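Local structure of flavocytochrome C3 fumarate reductase (Shewanella frigidimarina, 1QO8) at residues L524-A527 against G528-G532; Q197-I201 against K202-I206; Y537-G541 against G542-A546; S330-N333 against I334-G338. The protein catalyses the essentially one-way reduction of fumarate to succinate with FAD and four covalently bound haems c, and may take part in electron transport to ferric iron. All coordinates share one frame; numbering follows the deposited sequence.

Interaction 1 of 4, residues L524-A527 against G528-G532; sequences LFAA and GEVTG. With FAD (flavin-adenine dinucleotide), chain G.
Val530 folds back over the end of the strand that precedes it, and its CG1 meets Ala526 CB at 4.1 Å. Val530 CG1 also lies 3.5 Å from Ala527 O. With CG1 set between the backbone N and the carbonyl carbon (chi1 74°), this branch, not CG2, faces the strand. A type I beta turn from Gly528 to Thr531 makes the reversal, closed by Thr531 N on Gly528 O. Gly528 has phi 108°, and a side chain there would run into Ala527 O.

The tight part is where the Val530 methyl presses on the Ala527 carbonyl. The contacts with the Ala526 methyl are looser, that of Val530 and that of Thr531, whose OG1 is 3.8 Å from Ala526 CB. This buried hydroxyl has no polar partner in the model. The other side of the turn is polar and belongs to the cofactor. Glu529 N gives a nearly straight hydrogen bond of 2.9 Å to FAD O2P. The Glu529 chain runs extended along the cofactor, and its OE1 accepts from the ribityl hydroxyl FAD O3' at 2.8 Å. Its OE2 accepts from Thr501 N, so both carboxylate oxygens are held. One water bridges the turn to the phosphate. It donates to Ala527 O (2.7 Å) and to FAD O2P, and accepts from Val530 N. Glu529 is an established FAD-binding residue.

Strand 524-526 is an outermost strand of the five-stranded parallel sheet of the FAD domain. It pairs with strand 303-306. Phe525 and Ala527 pack on helix 543-563, while Ala526 and Thr531 touch Val505 of strand 489-505.

Interaction 2 of 4, residues Q197-I201 against K202-I206; sequences QQNDI and KLVTI
The backbone bends from loop into the first turn of helix 201-220, where Asp200 O accepts a well-aligned hydrogen bond from Val204 N (3.0 Å, 165°) and a weak one from Leu203 N. Asp200 is the N-cap. Its CG stands anti to the backbone N (chi1 -174°), which carries Asp200 OD1 round to Lys202 N at 3.1 Å. That donor meets the anti side of OD1, 20° out of the carboxylate plane. Lys202 bends at its outer torsions back over the same carboxylate, and its NZ makes a salt bridge to Asp200 OD1 at 3.5 Å. The other flank of the cap is apolar: Leu203 CG rests 3.6 Å from Asp200 CG.

At the next residue, Ile201 O takes two hydrogen bonds from Thr205. Thr205 N and Thr205 OG1, the latter 2.8 Å from Ile201 O, arrive from opposite faces of that carbonyl plane. Val204 CG2 packs against Asn199 CB at 3.4 Å, so the loop just before the cap is pressed on the helix.

Ile201 and Val204 lean on helix 184-194 through Ile188 and Ala191. Leu203 reaches Phe551 of helix 543-563, and a backbone bond ties Asp200 to Gly533.

Interaction 3 of 4, residues Y537-G541 against G542-A546; sequences YNRLG and GNAIA. With FAD (flavin-adenine dinucleotide), chain G.
The N-terminus of helix 543-563 forms part of the flavin site, and the loop before it brings Arg539 beside Ala544 in the helix's first turn. Arg539 CD lies 3.5 Å from Ala544 CB. The chain leaves with CG anti to the backbone N (chi1 172°) and bends at chi3. The alkyl part passes the methyl and the guanidinium goes on to the flavin, where Arg539 NH1 is 3.3 Å from FAD N1, set obliquely. Arg539 probably also binds fumarate and succinate, judging by related enzymes. Its side chain touches His499, His500 and Met502 of strand 489-505. A leucine in its place has no guanidinium, and FAD N1 would probably lose its polar neighbour on this side.

Leu540 O closes the turn into the helix by accepting from Asn543 N at 3.1 Å, with the donor tilted 31° from the carbonyl plane. Asn543 ND2 lies 3.8 Å from Leu540 CB, while its OD1 accepts from Asn168 ND2. Gly542 is the N-cap. With its positive phi, a side chain there would strike Gly541 O.

The backbone amides at this helix start gather round one flavin carbonyl. Gly542 N reaches FAD O2 in a weak bond (3.0 Å), and the helix dipole would probably add to the pull on that oxygen and so polarise the pyrimidine ring. Ile545 CG1 lies against the same ring, 3.5 Å from FAD C2. The straightest bond is that of Ile545 N to FAD O2, 2.9 Å long with an N-H...O angle of 176°.

Interaction 4 of 4, residues S330-N333 against I334-G338; sequences SSNN and ITATG. With FAD (flavin-adenine dinucleotide), chain G.
Asn333 has CG anti to its own N (chi1 -167°), which swings Asn333 OD1 back over Ile334 N for a weak bond of 2.7 Å. Asn333 also opens a type I beta turn that runs to Ala336. A weak bond from Ala336 N to Asn333 O, 3.3 Å, closes it. The Asn333 side chain stays over the turn: its CB is 3.7 Å from Thr335 OG1. ND2 donates to Gly158 O, and the residue touches a haem. An alanine here would probably leave Gly158 O without this donor and open a gap between the turn and the haem.

Before the turn, Ser330 OG accepts from Asn332 N at 2.9 Å, an ST turn. Asn332 is held by its amide. ND2 donates to His499 O and, weakly, to Ser331 OG; Asn332 OD1 takes a weak bond from Asn159 ND2 and lies 3.5 Å from Ala336 CB. The loop touches both the FAD and a haem. Ser331 OG, hydrogen-bonded to His499 ND1, and Asn332 ND2 both lie against the flavin methyl C8M, on the same side of it. At the adenosine end of the cofactor, Thr335 CG2 approaches FAD O2B at 3.2 Å.

Interactions 1 and 4 are buried, interaction 3 is partly so, and interaction 2 reaches the surface with Ile201 and Lys202 exposed. Interactions 1, 3 and 4 share one FAD but meet different parts of it. Interaction 1 hydrogen-bonds the phosphate and ribityl chain and interaction 3 the pyrimidine carbonyl, while interaction 4 only contacts the dimethylbenzene and adenosine ends. Interactions 1 and 3 follow each other in the chain, from strand 524-526 to helix 543-563. Interactions 2 and 3 are both helix starts and touch through Gln198 and Tyr537. Yet 528-532 and 542-546 turn their amides to the cofactor, whereas 197-206 caps its helix with an aspartate. Interaction 4 alone also contacts a haem.

Interaction 1 of 4, residues L524-A527 against G528-G532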
# COMPACT_ATOMS: atom_id res chain seq x y z
N LEU A 524 -8.39 19.02 7.62
CA LEU A 524 -8.32 18.21 6.38
C LEU A 524 -9.53 17.29 6.19
O LEU A 524 -9.87 16.53 7.08
CB LEU A 524 -7.11 17.28 6.35
CG LEU A 524 -6.30 17.03 5.10
CD1 LEU A 524 -5.75 15.63 4.97
CD2 LEU A 524 -6.89 17.47 3.77
N PHE A 525 -10.25 17.38 5.08
CA PHE A 525 -11.45 16.55 4.81
C PHE A 525 -11.31 15.90 3.43
O PHE A 525 -10.47 16.34 2.65
CB PHE A 525 -12.73 17.39 4.86
CG PHE A 525 -12.92 18.09 6.20
CD1 PHE A 525 -12.28 19.31 6.43
CD2 PHE A 525 -13.64 17.51 7.20
CE1 PHE A 525 -12.39 19.92 7.66
CE2 PHE A 525 -13.75 18.13 8.45
CZ PHE A 525 -13.14 19.36 8.66
N ALA A 526 -12.13 14.91 3.09
CA ALA A 526 -11.97 14.29 1.76
C ALA A 526 -13.29 13.58 1.40
O ALA A 526 -14.04 13.22 2.32
CB ALA A 526 -10.78 13.36 1.69
N ALA A 527 -13.55 13.49 0.12
CA ALA A 527 -14.72 12.81 -0.42
C ALA A 527 -14.51 12.27 -1.81
O ALA A 527 -13.69 12.82 -2.57
CB ALA A 527 -15.93 13.75 -0.40
N GLY A 528 -15.08 11.09 -2.11
CA GLY A 528 -15.16 10.66 -3.51
C GLY A 528 -14.16 9.52 -3.69
O GLY A 528 -13.75 8.98 -2.68
N GLU A 529 -13.60 9.33 -4.90
CA GLU A 529 -12.73 8.16 -5.09
C GLU A 529 -11.38 8.36 -4.42
O GLU A 529 -10.56 7.41 -4.32
CB GLU A 529 -12.43 7.96 -6.58
CG GLU A 529 -11.93 6.57 -7.03
CD GLU A 529 -11.90 6.45 -8.53
OE1 GLU A 529 -12.67 7.18 -9.27
OE2 GLU A 529 -11.06 5.70 -9.09
N VAL A 530 -10.98 9.61 -4.12
CA VAL A 530 -9.75 9.85 -3.36
C VAL A 530 -9.66 9.07 -2.04
O VAL A 530 -8.61 8.75 -1.49
CB VAL A 530 -9.48 11.34 -3.14
CG1 VAL A 530 -10.37 12.00 -2.11
CG2 VAL A 530 -7.98 11.44 -2.76
N THR A 531 -10.75 8.74 -1.43
CA THR A 531 -11.02 8.12 -0.15
C THR A 531 -11.13 6.60 -0.28
O THR A 531 -11.44 6.07 -1.35
CB THR A 531 -12.38 8.77 0.18
OG1 THR A 531 -12.29 9.96 1.01
CG2 THR A 531 -13.49 7.86 0.35
N GLY A 532 -10.76 5.85 0.77
CA GLY A 532 -10.83 4.39 0.69
C GLY A 532 -11.89 3.89 1.63
O GLY A 532 -12.33 4.73 2.46
PA FAD G . -13.33 12.89 -10.25
O1A FAD G . -14.66 13.06 -10.92
O2A FAD G . -12.30 12.28 -10.89
O5B FAD G . -12.78 14.36 -10.27
C5B FAD G . -11.56 14.78 -9.54
C4B FAD G . -11.21 16.29 -9.99
O4B FAD G . -9.96 16.60 -9.20
C3B FAD G . -10.70 16.33 -11.47
O3B FAD G . -11.37 17.09 -12.38
C2B FAD G . -9.13 16.40 -11.37
O2B FAD G . -8.48 17.12 -12.44
C1B FAD G . -9.02 17.24 -10.15
N9A FAD G . -7.73 17.08 -9.46
C8A FAD G . -6.97 15.95 -9.30
N7A FAD G . -5.82 16.20 -8.74
C5A FAD G . -5.81 17.57 -8.50
C6A FAD G . -4.79 18.47 -7.98
N6A FAD G . -3.61 18.09 -7.56
N1A FAD G . -5.18 19.77 -7.89
C2A FAD G . -6.38 20.24 -8.39
N3A FAD G . -7.36 19.47 -8.91
C4A FAD G . -6.99 18.16 -8.95
N1 FAD G . -19.49 5.03 -10.84
C2 FAD G . -20.77 4.94 -10.56
O2 FAD G . -21.27 4.83 -9.49
N3 FAD G . -21.78 4.96 -11.57
C4 FAD G . -21.32 5.11 -12.87
O4 FAD G . -22.10 5.09 -13.77
C4X FAD G . -19.89 5.14 -13.16
N5 FAD G . -19.46 5.22 -14.43
C5X FAD G . -18.14 5.33 -14.71
C6 FAD G . -17.76 5.42 -16.06
C7 FAD G . -16.43 5.55 -16.38
C7M FAD G . -15.94 5.65 -17.79
C8 FAD G . -15.47 5.63 -15.30
C8M FAD G . -14.02 5.84 -15.64
C9 FAD G . -15.84 5.57 -13.99
C9A FAD G . -17.16 5.43 -13.64
N10 FAD G . -17.66 5.33 -12.33
C10 FAD G . -18.97 5.19 -12.06
C1' FAD G . -16.81 5.78 -11.18
C2' FAD G . -17.25 7.21 -10.73
O2' FAD G . -17.49 7.86 -12.02
C3' FAD G . -15.96 7.89 -10.20
O3' FAD G . -15.42 7.15 -9.09
C4' FAD G . -16.42 9.16 -9.42
O4' FAD G . -16.95 10.03 -10.47
C5' FAD G . -15.10 9.83 -8.89
O5' FAD G . -15.57 11.27 -8.51
P FAD G . -14.64 12.27 -7.79
O1P FAD G . -15.51 13.49 -7.57
O2P FAD G . -14.13 11.55 -6.72
O3P FAD G . -13.54 12.42 -8.72
O HOH W 1 -12.29 12.31 -4.83

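Interaction 2 of 4, residues Q197-I201 against K202-I206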
# COMPACT_ATOMS: atom_id res chain seq x y z
N GLN A 197 -17.15 -7.91 2.13
CA GLN A 197 -17.37 -7.70 3.52
C GLN A 197 -16.24 -6.85 4.11
O GLN A 197 -16.22 -6.70 5.32
CB GLN A 197 -17.64 -8.96 4.37
CG GLN A 197 -18.85 -9.75 3.92
CD GLN A 197 -20.20 -9.08 4.15
OE1 GLN A 197 -21.16 -9.33 3.43
NE2 GLN A 197 -20.39 -8.20 5.10
N GLN A 198 -15.51 -6.09 3.32
CA GLN A 198 -14.37 -5.28 3.79
C GLN A 198 -14.71 -3.80 3.97
O GLN A 198 -13.90 -3.04 4.57
CB GLN A 198 -13.26 -5.49 2.78
CG GLN A 198 -12.63 -6.90 2.81
CD GLN A 198 -12.01 -7.18 4.16
OE1 GLN A 198 -11.45 -6.33 4.86
NE2 GLN A 198 -12.08 -8.35 4.73
N ASN A 199 -15.87 -3.39 3.44
CA ASN A 199 -16.28 -2.01 3.48
C ASN A 199 -16.41 -1.59 4.96
O ASN A 199 -16.80 -2.42 5.75
CB ASN A 199 -17.63 -1.60 2.87
CG ASN A 199 -18.00 -2.30 1.58
OD1 ASN A 199 -18.51 -1.74 0.58
ND2 ASN A 199 -17.85 -3.59 1.60
N ASP A 200 -16.05 -0.37 5.26
CA ASP A 200 -16.41 0.29 6.50
C ASP A 200 -17.93 0.46 6.59
O ASP A 200 -18.59 1.36 6.03
CB ASP A 200 -15.67 1.62 6.54
CG ASP A 200 -15.86 2.34 7.87
OD1 ASP A 200 -16.83 2.15 8.61
OD2 ASP A 200 -15.03 3.16 8.28
N ILE A 201 -18.52 -0.42 7.42
CA ILE A 201 -19.96 -0.56 7.56
C ILE A 201 -20.60 0.75 7.97
O ILE A 201 -21.74 0.97 7.57
CB ILE A 201 -20.42 -1.70 8.50
CG1 ILE A 201 -21.92 -1.86 8.55
CG2 ILE A 201 -19.92 -1.45 9.94
CD1 ILE A 201 -22.62 -2.58 7.44
N LYS A 202 -19.90 1.61 8.69
CA LYS A 202 -20.44 2.90 9.04
C LYS A 202 -20.54 3.84 7.84
O LYS A 202 -21.48 4.64 7.75
CB LYS A 202 -19.61 3.56 10.16
CG LYS A 202 -19.27 2.60 11.27
CD LYS A 202 -18.03 2.94 12.07
CE LYS A 202 -16.84 3.51 11.32
NZ LYS A 202 -15.57 2.88 11.82
N LEU A 203 -19.54 3.72 6.95
CA LEU A 203 -19.60 4.63 5.78
C LEU A 203 -20.73 4.15 4.88
O LEU A 203 -21.51 4.96 4.36
CB LEU A 203 -18.22 4.65 5.14
CG LEU A 203 -17.03 5.17 5.94
CD1 LEU A 203 -15.79 5.15 5.05
CD2 LEU A 203 -17.29 6.58 6.47
N VAL A 204 -20.87 2.83 4.75
CA VAL A 204 -21.89 2.20 3.93
C VAL A 204 -23.29 2.57 4.38
O VAL A 204 -24.16 2.80 3.52
CB VAL A 204 -21.73 0.67 3.82
CG1 VAL A 204 -22.75 0.01 2.93
CG2 VAL A 204 -20.34 0.44 3.21
N THR A 205 -23.52 2.54 5.71
CA THR A 205 -24.79 2.94 6.29
C THR A 205 -25.19 4.37 5.98
O THR A 205 -26.32 4.63 5.56
CB THR A 205 -24.73 2.68 7.84
OG1 THR A 205 -24.52 1.26 7.98
CG2 THR A 205 -26.01 3.08 8.54
N ILE A 206 -24.32 5.33 6.15
CA ILE A 206 -24.52 6.71 5.72
C ILE A 206 -24.76 6.86 4.22
O ILE A 206 -25.66 7.62 3.81
CB ILE A 206 -23.30 7.56 6.10
CG1 ILE A 206 -23.34 7.64 7.66
CG2 ILE A 206 -23.28 8.94 5.47
CD1 ILE A 206 -22.28 8.49 8.28

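Interaction 3 of 4, residues Y537-G541 against G542-A546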
# COMPACT_ATOMS: atom_id res chain seq x y z
N TYR A 537 -13.44 -4.05 -0.96
CA TYR A 537 -12.58 -4.58 -2.04
C TYR A 537 -13.24 -4.51 -3.40
O TYR A 537 -12.57 -4.89 -4.37
CB TYR A 537 -12.16 -6.04 -1.74
CG TYR A 537 -11.20 -6.26 -0.60
CD1 TYR A 537 -10.80 -5.21 0.23
CD2 TYR A 537 -10.64 -7.52 -0.37
CE1 TYR A 537 -9.89 -5.42 1.25
CE2 TYR A 537 -9.73 -7.75 0.66
CZ TYR A 537 -9.35 -6.69 1.46
OH TYR A 537 -8.44 -6.85 2.47
N ASN A 538 -14.46 -3.99 -3.59
CA ASN A 538 -14.98 -4.00 -4.99
C ASN A 538 -16.10 -3.01 -5.09
O ASN A 538 -17.07 -3.16 -4.33
CB ASN A 538 -15.43 -5.41 -5.36
CG ASN A 538 -15.94 -5.47 -6.80
OD1 ASN A 538 -15.27 -5.12 -7.76
ND2 ASN A 538 -17.20 -5.82 -6.96
N ARG A 539 -16.00 -2.02 -5.98
CA ARG A 539 -17.08 -1.00 -6.10
C ARG A 539 -18.25 -1.65 -6.88
O ARG A 539 -17.90 -2.18 -7.94
CB ARG A 539 -16.54 0.19 -6.91
CG ARG A 539 -17.50 1.29 -7.35
CD ARG A 539 -17.00 2.16 -8.52
NE ARG A 539 -16.88 1.22 -9.67
CZ ARG A 539 -17.74 1.00 -10.65
NH1 ARG A 539 -18.83 1.78 -10.66
NH2 ARG A 539 -17.55 0.04 -11.55
N LEU A 540 -19.49 -1.55 -6.41
CA LEU A 540 -20.64 -1.77 -7.30
C LEU A 540 -21.03 -0.63 -8.20
O LEU A 540 -21.02 0.57 -7.86
CB LEU A 540 -21.85 -2.11 -6.38
CG LEU A 540 -21.65 -3.37 -5.52
CD1 LEU A 540 -22.92 -3.85 -4.83
CD2 LEU A 540 -21.19 -4.54 -6.41
N GLY A 541 -21.46 -0.90 -9.42
CA GLY A 541 -22.01 0.11 -10.36
C GLY A 541 -23.07 0.97 -9.69
O GLY A 541 -23.95 0.45 -8.99
N GLY A 542 -22.93 2.30 -9.67
CA GLY A 542 -23.85 3.23 -9.12
C GLY A 542 -23.52 3.78 -7.73
O GLY A 542 -24.04 4.81 -7.27
N ASN A 543 -22.62 3.07 -7.04
CA ASN A 543 -22.30 3.45 -5.67
C ASN A 543 -21.24 4.52 -5.56
O ASN A 543 -21.24 5.31 -4.62
CB ASN A 543 -21.80 2.16 -4.97
CG ASN A 543 -22.97 1.45 -4.31
OD1 ASN A 543 -24.10 1.94 -4.40
ND2 ASN A 543 -22.68 0.36 -3.64
N ALA A 544 -20.32 4.56 -6.52
CA ALA A 544 -19.27 5.62 -6.45
C ALA A 544 -19.80 7.01 -6.79
O ALA A 544 -19.40 8.01 -6.17
CB ALA A 544 -18.18 5.31 -7.45
N ILE A 545 -20.71 7.09 -7.79
CA ILE A 545 -21.39 8.37 -8.04
C ILE A 545 -22.15 8.73 -6.77
O ILE A 545 -22.08 9.88 -6.34
CB ILE A 545 -22.35 8.41 -9.27
CG1 ILE A 545 -21.46 8.41 -10.48
CG2 ILE A 545 -23.26 9.65 -9.28
CD1 ILE A 545 -20.71 9.76 -10.63
N ALA A 546 -22.82 7.77 -6.12
CA ALA A 546 -23.57 8.12 -4.93
C ALA A 546 -22.70 8.60 -3.79
O ALA A 546 -23.05 9.47 -2.98
CB ALA A 546 -24.38 6.92 -4.43
PA FAD G . -13.33 12.89 -10.25
O1A FAD G . -14.66 13.06 -10.92
O2A FAD G . -12.30 12.28 -10.89
O5B FAD G . -12.78 14.36 -10.27
C5B FAD G . -11.56 14.78 -9.54
C4B FAD G . -11.21 16.29 -9.99
O4B FAD G . -9.96 16.60 -9.20
C3B FAD G . -10.70 16.33 -11.47
O3B FAD G . -11.37 17.09 -12.38
C2B FAD G . -9.13 16.40 -11.37
O2B FAD G . -8.48 17.12 -12.44
C1B FAD G . -9.02 17.24 -10.15
N9A FAD G . -7.73 17.08 -9.46
C8A FAD G . -6.97 15.95 -9.30
N7A FAD G . -5.82 16.20 -8.74
C5A FAD G . -5.81 17.57 -8.50
C6A FAD G . -4.79 18.47 -7.98
N6A FAD G . -3.61 18.09 -7.56
N1A FAD G . -5.18 19.77 -7.89
C2A FAD G . -6.38 20.24 -8.39
N3A FAD G . -7.36 19.47 -8.91
C4A FAD G . -6.99 18.16 -8.95
N1 FAD G . -19.49 5.03 -10.84
C2 FAD G . -20.77 4.94 -10.56
O2 FAD G . -21.27 4.83 -9.49
N3 FAD G . -21.78 4.96 -11.57
C4 FAD G . -21.32 5.11 -12.87
O4 FAD G . -22.10 5.09 -13.77
C4X FAD G . -19.89 5.14 -13.16
N5 FAD G . -19.46 5.22 -14.43
C5X FAD G . -18.14 5.33 -14.71
C6 FAD G . -17.76 5.42 -16.06
C7 FAD G . -16.43 5.55 -16.38
C7M FAD G . -15.94 5.65 -17.79
C8 FAD G . -15.47 5.63 -15.30
C8M FAD G . -14.02 5.84 -15.64
C9 FAD G . -15.84 5.57 -13.99
C9A FAD G . -17.16 5.43 -13.64
N10 FAD G . -17.66 5.33 -12.33
C10 FAD G . -18.97 5.19 -12.06
C1' FAD G . -16.81 5.78 -11.18
C2' FAD G . -17.25 7.21 -10.73
O2' FAD G . -17.49 7.86 -12.02
C3' FAD G . -15.96 7.89 -10.20
O3' FAD G . -15.42 7.15 -9.09
C4' FAD G . -16.42 9.16 -9.42
O4' FAD G . -16.95 10.03 -10.47
C5' FAD G . -15.10 9.83 -8.89
O5' FAD G . -15.57 11.27 -8.51
P FAD G . -14.64 12.27 -7.79
O1P FAD G . -15.51 13.49 -7.57
O2P FAD G . -14.13 11.55 -6.72
O3P FAD G . -13.54 12.42 -8.72

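Interaction 4 of 4, residues S330-N333 against I334-G338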
# COMPACT_ATOMS: atom_id res chain seq x y z
N SER A 330 -6.87 1.98 -19.29
CA SER A 330 -7.70 2.45 -18.18
C SER A 330 -8.86 3.06 -18.91
O SER A 330 -8.61 3.55 -20.02
CB SER A 330 -6.95 3.63 -17.39
OG SER A 330 -8.04 4.11 -16.49
N SER A 331 -10.03 3.17 -18.36
CA SER A 331 -11.07 3.91 -19.00
C SER A 331 -11.09 5.37 -18.50
O SER A 331 -12.09 5.99 -18.73
CB SER A 331 -12.32 3.20 -18.44
OG SER A 331 -12.08 3.40 -17.04
N ASN A 332 -10.21 5.78 -17.58
CA ASN A 332 -10.32 7.03 -16.86
C ASN A 332 -10.04 8.27 -17.68
O ASN A 332 -9.22 8.23 -18.58
CB ASN A 332 -9.29 7.09 -15.69
CG ASN A 332 -9.74 6.13 -14.58
OD1 ASN A 332 -9.46 6.43 -13.43
ND2 ASN A 332 -10.56 5.12 -14.92
N ASN A 333 -10.52 9.41 -17.18
CA ASN A 333 -9.88 10.67 -17.68
C ASN A 333 -8.43 10.74 -17.19
O ASN A 333 -8.04 10.16 -16.14
CB ASN A 333 -10.72 11.78 -17.07
CG ASN A 333 -10.46 13.15 -17.67
OD1 ASN A 333 -9.44 13.29 -18.40
ND2 ASN A 333 -11.46 13.98 -17.45
N ILE A 334 -7.55 11.45 -17.90
CA ILE A 334 -6.16 11.63 -17.61
C ILE A 334 -5.90 12.50 -16.35
O ILE A 334 -4.81 12.41 -15.79
CB ILE A 334 -5.40 12.29 -18.79
CG1 ILE A 334 -6.03 13.66 -19.06
CG2 ILE A 334 -5.50 11.33 -20.01
CD1 ILE A 334 -5.23 14.49 -20.06
N THR A 335 -6.89 13.00 -15.66
CA THR A 335 -6.80 13.68 -14.40
C THR A 335 -6.59 12.77 -13.20
O THR A 335 -6.16 13.26 -12.13
CB THR A 335 -8.12 14.46 -14.14
OG1 THR A 335 -9.16 13.49 -14.17
CG2 THR A 335 -8.33 15.55 -15.19
N ALA A 336 -6.68 11.41 -13.38
CA ALA A 336 -6.87 10.56 -12.20
C ALA A 336 -5.50 9.97 -11.81
O ALA A 336 -5.29 8.76 -11.89
CB ALA A 336 -7.90 9.41 -12.36
N THR A 337 -4.64 10.85 -11.25
CA THR A 337 -3.27 10.53 -11.01
C THR A 337 -2.90 10.38 -9.53
O THR A 337 -1.69 10.31 -9.28
CB THR A 337 -2.26 11.36 -11.78
OG1 THR A 337 -2.33 12.73 -11.37
CG2 THR A 337 -2.50 11.15 -13.33
N GLY A 338 -3.92 10.29 -8.68
CA GLY A 338 -3.66 9.88 -7.28
C GLY A 338 -3.06 11.04 -6.44
O GLY A 338 -2.60 10.77 -5.32
PA FAD G . -13.33 12.89 -10.25
O1A FAD G . -14.66 13.06 -10.92
O2A FAD G . -12.30 12.28 -10.89
O5B FAD G . -12.78 14.36 -10.27
C5B FAD G . -11.56 14.78 -9.54
C4B FAD G . -11.21 16.29 -9.99
O4B FAD G . -9.96 16.60 -9.20
C3B FAD G . -10.70 16.33 -11.47
O3B FAD G . -11.37 17.09 -12.38
C2B FAD G . -9.13 16.40 -11.37
O2B FAD G . -8.48 17.12 -12.44
C1B FAD G . -9.02 17.24 -10.15
N9A FAD G . -7.73 17.08 -9.46
C8A FAD G . -6.97 15.95 -9.30
N7A FAD G . -5.82 16.20 -8.74
C5A FAD G . -5.81 17.57 -8.50
C6A FAD G . -4.79 18.47 -7.98
N6A FAD G . -3.61 18.09 -7.56
N1A FAD G . -5.18 19.77 -7.89
C2A FAD G . -6.38 20.24 -8.39
N3A FAD G . -7.36 19.47 -8.91
C4A FAD G . -6.99 18.16 -8.95
N1 FAD G . -19.49 5.03 -10.84
C2 FAD G . -20.77 4.94 -10.56
O2 FAD G . -21.27 4.83 -9.49
N3 FAD G . -21.78 4.96 -11.57
C4 FAD G . -21.32 5.11 -12.87
O4 FAD G . -22.10 5.09 -13.77
C4X FAD G . -19.89 5.14 -13.16
N5 FAD G . -19.46 5.22 -14.43
C5X FAD G . -18.14 5.33 -14.71
C6 FAD G . -17.76 5.42 -16.06
C7 FAD G . -16.43 5.55 -16.38
C7M FAD G . -15.94 5.65 -17.79
C8 FAD G . -15.47 5.63 -15.30
C8M FAD G . -14.02 5.84 -15.64
C9 FAD G . -15.84 5.57 -13.99
C9A FAD G . -17.16 5.43 -13.64
N10 FAD G . -17.66 5.33 -12.33
C10 FAD G . -18.97 5.19 -12.06
C1' FAD G . -16.81 5.78 -11.18
C2' FAD G . -17.25 7.21 -10.73
O2' FAD G . -17.49 7.86 -12.02
C3' FAD G . -15.96 7.89 -10.20
O3' FAD G . -15.42 7.15 -9.09
C4' FAD G . -16.42 9.16 -9.42
O4' FAD G . -16.95 10.03 -10.47
C5' FAD G . -15.10 9.83 -8.89
O5' FAD G . -15.57 11.27 -8.51
P FAD G . -14.64 12.27 -7.79
O1P FAD G . -15.51 13.49 -7.57
O2P FAD G . -14.13 11.55 -6.72
O3P FAD G . -13.54 12.42 -8.72